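Side-chain contacts in 350aa long hypothetical aspartate-semialdehyde dehydrogenase (Sulfolobus tokodaii, PDB 2EP5), which probably reduces malonyl-CoA to malonate semialdehyde with NADPH, as a member of the aspartate-semialdehyde dehydrogenase family: residues K147-T152 with A334-L339; Q18-M23 with L82-N87. All blocks are in the same frame, centred on the assembly; numbering follows the deposited sequence.

Interaction 1 of 2, residues K147-T152 with A334-L339; sequences KNPNCT and AGITIL
Asn148 reaches across to helix 334-347 with its amide, and its side chain meets that of Thr337 at roughly a right angle. The carboxamide oxygen does the touching: OD1 of Asn148 lies 2.9 Å from OG1 of Thr337 and 3.3 Å from CA of Thr337, close against the helix backbone. OG1 of Thr337 also bonds to the carbonyl of Ala333, one turn back. The other end of the amide looks elsewhere, ND2 of Asn148 bonding to the carbonyl of Ile120 and to the hydroxyl of Thr340, so partners on both ends should fix its rotation. Ile336 fills in beside it. Its CG1 sits between the backbone N and the carbonyl carbon (chi1 49°), and from there CD1 of Ile336 comes up to CB of Asn148 at 3.9 Å and, more loosely, to CD of Pro149 at 4.3 Å. A leucine in place of Asn148 would probably leave the carbonyl of Ile120 and the hydroxyl of Thr340 without their amide donor inside a buried interface. The loop runs from strand 144-147, at the edge of the parallel sheet, into helix 151-160, which opens with the predicted nucleophile Cys151; helix 204-215 packs against Pro149, while helix 15-24 touches Thr337.

Interaction 2 of 2, residues Q18-M23 with L82-N87; sequences QKMVKM and LSALPN
Met20 leans from helix 15-24 toward Leu82, in strand 80-83, and Ala84, just beyond its end, and carries this contact alone from its side. Its CB heads for the strand but stops short of touching it, and CG takes the chain onward from the helix. SD stands anti to CA across the CB-CG bond (chi2 178°), and this full stretch brings SD of Met20 to 4.2 Å from CB of Ala84, a methyl that itself points at the helix. At SD the chain bends (chi3 83°), swinging the terminal methyl away from Ala84 and toward Leu82, where CE of Met20 lies 4.0 Å from CD1 of Leu82 and 4.2 Å from CB of Leu82. Leu82 also packs on Val341, and Met20 on Leu9 of the adjoining strand 5-10, so the thioether lies in an apolar layer between the first helix of the Rossmann fold and its sheet. Everything that meets across here is a methyl, a methylene or a thioether sulfur. The attraction is therefore dispersion and the exclusion of water, with none of the directional demand that a polar pair would impose.

Overall arrangement
The two contacts lie about 10 Å apart, centre to centre, and touch through helices 334-347 and 15-24: CB of Ala334 is 3.3 Å from CG of Met20, and CG2 of Thr337 lies 3.6 Å from CE of Met20. Both draw on the parallel Rossmann sheet, interaction 2 at strand 80-83 and interaction 1 just past edge strand 144-147. Along the chain they come in series, 18-23 with 82-87 closing before 147-152 meets 334-339. The C-terminal helix thus comes back, by way of the mixed sheet, to pack on helix 15-24 of the nucleotide-binding domain, next to the loop that leads to the predicted catalytic Cys151.

Interaction 1 of 2, residues K147-T152 with A334-L339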
loop_
_atom_site.group_PDB
_atom_site.type_symbol
_atom_site.label_atom_id
_atom_site.label_comp_id
_atom_site.label_asym_id
_atom_site.label_seq_id
_atom_site.Cartn_x
_atom_site.Cartn_y
_atom_site.Cartn_z
ATOM N N LYS A 147 -26.460 -22.009 12.040
ATOM C CA LYS A 147 -25.787 -20.861 11.472
ATOM C C LYS A 147 -24.574 -20.409 12.257
ATOM O O LYS A 147 -24.428 -20.709 13.440
ATOM C CB LYS A 147 -26.779 -19.707 11.333
ATOM C CG LYS A 147 -27.724 -19.848 10.145
ATOM C CD LYS A 147 -26.984 -19.589 8.833
ATOM C CE LYS A 147 -27.851 -19.887 7.627
ATOM N NZ LYS A 147 -27.292 -19.293 6.384
ATOM N N ASN A 148 -23.687 -19.706 11.569
ATOM C CA ASN A 148 -22.482 -19.157 12.171
ATOM C C ASN A 148 -22.613 -17.653 11.982
ATOM O O ASN A 148 -23.163 -17.189 10.983
ATOM C CB ASN A 148 -21.237 -19.695 11.467
ATOM C CG ASN A 148 -21.004 -21.159 11.757
ATOM O OD1 ASN A 148 -20.986 -21.995 10.853
ATOM N ND2 ASN A 148 -20.832 -21.482 13.031
ATOM N N PRO A 149 -22.108 -16.869 12.936
ATOM C CA PRO A 149 -22.209 -15.413 12.831
ATOM C C PRO A 149 -21.259 -14.683 11.894
ATOM O O PRO A 149 -20.316 -15.253 11.343
ATOM C CB PRO A 149 -22.025 -14.963 14.278
ATOM C CG PRO A 149 -21.001 -15.943 14.779
ATOM C CD PRO A 149 -21.509 -17.267 14.224
ATOM N N ASN A 150 -21.548 -13.398 11.725
ATOM C CA ASN A 150 -20.737 -12.489 10.932
ATOM C C ASN A 150 -19.316 -12.594 11.503
ATOM O O ASN A 150 -19.135 -12.650 12.726
ATOM C CB ASN A 150 -21.315 -11.070 11.076
ATOM C CG ASN A 150 -20.308 -9.980 10.775
ATOM O OD1 ASN A 150 -19.588 -9.521 11.667
ATOM N ND2 ASN A 150 -20.250 -9.557 9.517
ATOM N N CYS A 151 -18.319 -12.639 10.622
ATOM C CA CYS A 151 -16.925 -12.774 11.050
ATOM C C CYS A 151 -16.512 -11.807 12.155
ATOM O O CYS A 151 -15.884 -12.209 13.138
ATOM C CB CYS A 151 -15.982 -12.647 9.840
ATOM S SG CYS A 151 -16.312 -11.267 8.722
ATOM N N THR A 152 -16.878 -10.539 12.010
ATOM C CA THR A 152 -16.531 -9.539 13.010
ATOM C C THR A 152 -17.227 -9.850 14.334
ATOM O O THR A 152 -16.629 -9.741 15.405
ATOM C CB THR A 152 -16.945 -8.134 12.549
ATOM O OG1 THR A 152 -16.457 -7.910 11.222
ATOM C CG2 THR A 152 -16.372 -7.076 13.489
ATOM N N ALA A 334 -14.539 -19.924 7.924
ATOM C CA ALA A 334 -14.122 -21.311 7.669
ATOM C C ALA A 334 -13.929 -22.186 8.902
ATOM O O ALA A 334 -14.574 -23.227 9.045
ATOM C CB ALA A 334 -12.843 -21.328 6.834
ATOM N N GLY A 335 -13.034 -21.764 9.787
ATOM C CA GLY A 335 -12.757 -22.525 10.984
ATOM C C GLY A 335 -13.911 -22.727 11.946
ATOM O O GLY A 335 -14.021 -23.799 12.543
ATOM N N ILE A 336 -14.776 -21.729 12.123
ATOM C CA ILE A 336 -15.881 -21.922 13.065
ATOM C C ILE A 336 -16.978 -22.827 12.519
ATOM O O ILE A 336 -17.660 -23.493 13.284
ATOM C CB ILE A 336 -16.522 -20.588 13.528
ATOM C CG1 ILE A 336 -16.836 -19.704 12.333
ATOM C CG2 ILE A 336 -15.617 -19.902 14.511
ATOM C CD1 ILE A 336 -17.693 -18.534 12.690
ATOM N N THR A 337 -17.145 -22.851 11.203
ATOM C CA THR A 337 -18.152 -23.710 10.597
ATOM C C THR A 337 -17.712 -25.161 10.781
ATOM O O THR A 337 -18.492 -26.023 11.183
ATOM C CB THR A 337 -18.298 -23.430 9.095
ATOM O OG1 THR A 337 -18.777 -22.097 8.907
ATOM C CG2 THR A 337 -19.279 -24.414 8.456
ATOM N N ILE A 338 -16.445 -25.416 10.484
ATOM C CA ILE A 338 -15.885 -26.753 10.605
ATOM C C ILE A 338 -15.865 -27.160 12.077
ATOM O O ILE A 338 -16.149 -28.312 12.420
ATOM C CB ILE A 338 -14.453 -26.788 9.994
ATOM C CG1 ILE A 338 -14.547 -26.621 8.472
ATOM C CG2 ILE A 338 -13.740 -28.083 10.358
ATOM C CD1 ILE A 338 -13.208 -26.398 7.783
ATOM N N LEU A 339 -15.542 -26.207 12.948
ATOM C CA LEU A 339 -15.489 -26.479 14.382
ATOM C C LEU A 339 -16.903 -26.760 14.889
ATOM O O LEU A 339 -17.103 -27.555 15.812
ATOM C CB LEU A 339 -14.908 -25.278 15.144
ATOM C CG LEU A 339 -14.019 -25.555 16.364
ATOM C CD1 LEU A 339 -14.244 -24.469 17.398
ATOM C CD2 LEU A 339 -14.312 -26.905 16.976
#

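Interaction 2 of 2, residues Q18-M23 with L82-N87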
loop_
_atom_site.group_PDB
_atom_site.type_symbol
_atom_site.label_atom_id
_atom_site.label_comp_id
_atom_site.label_asym_id
_atom_site.label_seq_id
_atom_site.Cartn_x
_atom_site.Cartn_y
_atom_site.Cartn_z
ATOM N N GLN A 18 -12.333 -21.471 -0.292
ATOM C CA GLN A 18 -11.003 -22.030 -0.502
ATOM C C GLN A 18 -10.338 -22.345 0.829
ATOM O O GLN A 18 -9.644 -23.348 0.951
ATOM C CB GLN A 18 -10.146 -21.074 -1.342
ATOM C CG GLN A 18 -10.750 -20.799 -2.727
ATOM C CD GLN A 18 -9.827 -20.001 -3.633
ATOM O OE1 GLN A 18 -10.274 -19.376 -4.602
ATOM N NE2 GLN A 18 -8.534 -20.029 -3.332
ATOM N N LYS A 19 -10.553 -21.499 1.833
ATOM C CA LYS A 19 -9.990 -21.751 3.160
ATOM C C LYS A 19 -10.523 -23.090 3.683
ATOM O O LYS A 19 -9.771 -23.924 4.180
ATOM C CB LYS A 19 -10.398 -20.653 4.147
ATOM C CG LYS A 19 -9.366 -19.565 4.340
ATOM C CD LYS A 19 -8.140 -20.067 5.095
ATOM C CE LYS A 19 -7.011 -19.050 4.995
ATOM N NZ LYS A 19 -5.783 -19.484 5.712
ATOM N N MET A 20 -11.834 -23.279 3.572
ATOM C CA MET A 20 -12.458 -24.504 4.047
ATOM C C MET A 20 -11.957 -25.720 3.275
ATOM O O MET A 20 -11.664 -26.759 3.863
ATOM C CB MET A 20 -13.983 -24.384 3.943
ATOM C CG MET A 20 -14.551 -23.321 4.863
ATOM S SD MET A 20 -16.321 -23.103 4.719
ATOM C CE MET A 20 -16.914 -24.422 5.768
ATOM N N VAL A 21 -11.865 -25.590 1.958
ATOM C CA VAL A 21 -11.376 -26.686 1.138
ATOM C C VAL A 21 -9.989 -27.081 1.631
ATOM O O VAL A 21 -9.689 -28.268 1.765
ATOM C CB VAL A 21 -11.297 -26.285 -0.350
ATOM C CG1 VAL A 21 -10.448 -27.289 -1.127
ATOM C CG2 VAL A 21 -12.694 -26.246 -0.947
ATOM N N LYS A 22 -9.151 -26.088 1.922
ATOM C CA LYS A 22 -7.793 -26.365 2.392
ATOM C C LYS A 22 -7.774 -27.031 3.760
ATOM O O LYS A 22 -6.995 -27.953 3.996
ATOM C CB LYS A 22 -6.959 -25.079 2.439
ATOM C CG LYS A 22 -5.475 -25.337 2.653
ATOM C CD LYS A 22 -4.642 -24.059 2.658
ATOM C CE LYS A 22 -4.896 -23.215 3.906
ATOM N NZ LYS A 22 -4.100 -21.946 3.901
ATOM N N MET A 23 -8.636 -26.571 4.660
ATOM C CA MET A 23 -8.705 -27.127 6.008
ATOM C C MET A 23 -9.323 -28.527 6.047
ATOM O O MET A 23 -8.995 -29.331 6.922
ATOM C CB MET A 23 -9.492 -26.178 6.922
ATOM C CG MET A 23 -8.795 -24.840 7.178
ATOM S SD MET A 23 -9.782 -23.688 8.172
ATOM C CE MET A 23 -9.719 -24.471 9.780
ATOM N N LEU A 82 -22.138 -28.167 4.181
ATOM C CA LEU A 82 -21.549 -26.955 4.733
ATOM C C LEU A 82 -21.767 -25.876 3.680
ATOM O O LEU A 82 -21.758 -26.164 2.487
ATOM C CB LEU A 82 -20.054 -27.146 4.992
ATOM C CG LEU A 82 -19.631 -28.399 5.760
ATOM C CD1 LEU A 82 -18.182 -28.235 6.159
ATOM C CD2 LEU A 82 -20.490 -28.610 6.996
ATOM N N SER A 83 -21.959 -24.638 4.115
ATOM C CA SER A 83 -22.220 -23.560 3.175
ATOM C C SER A 83 -21.433 -22.281 3.412
ATOM O O SER A 83 -21.341 -21.780 4.538
ATOM C CB SER A 83 -23.716 -23.229 3.178
ATOM O OG SER A 83 -24.020 -22.230 2.219
ATOM N N ALA A 84 -20.873 -21.761 2.324
ATOM C CA ALA A 84 -20.113 -20.522 2.348
ATOM C C ALA A 84 -20.677 -19.650 1.237
ATOM O O ALA A 84 -20.004 -18.763 0.725
ATOM C CB ALA A 84 -18.640 -20.798 2.103
ATOM N N LEU A 85 -21.924 -19.925 0.865
ATOM C CA LEU A 85 -22.609 -19.174 -0.184
ATOM C C LEU A 85 -22.707 -17.682 0.120
ATOM O O LEU A 85 -22.722 -17.265 1.284
ATOM C CB LEU A 85 -24.025 -19.712 -0.369
ATOM C CG LEU A 85 -24.204 -21.121 -0.919
ATOM C CD1 LEU A 85 -25.620 -21.615 -0.584
ATOM C CD2 LEU A 85 -23.948 -21.126 -2.428
ATOM N N PRO A 86 -22.754 -16.850 -0.929
ATOM C CA PRO A 86 -22.865 -15.423 -0.615
ATOM C C PRO A 86 -24.242 -15.150 0.013
ATOM O O PRO A 86 -25.226 -15.839 -0.279
ATOM C CB PRO A 86 -22.659 -14.738 -1.975
ATOM C CG PRO A 86 -22.968 -15.811 -2.993
ATOM C CD PRO A 86 -22.432 -17.069 -2.352
ATOM N N ASN A 87 -24.289 -14.154 0.890
ATOM C CA ASN A 87 -25.505 -13.780 1.598
ATOM C C ASN A 87 -26.749 -13.615 0.720
ATOM O O ASN A 87 -27.839 -14.036 1.105
ATOM C CB ASN A 87 -25.254 -12.491 2.402
ATOM C CG ASN A 87 -24.278 -12.697 3.557
ATOM O OD1 ASN A 87 -23.697 -11.737 4.084
ATOM N ND2 ASN A 87 -24.105 -13.949 3.964
#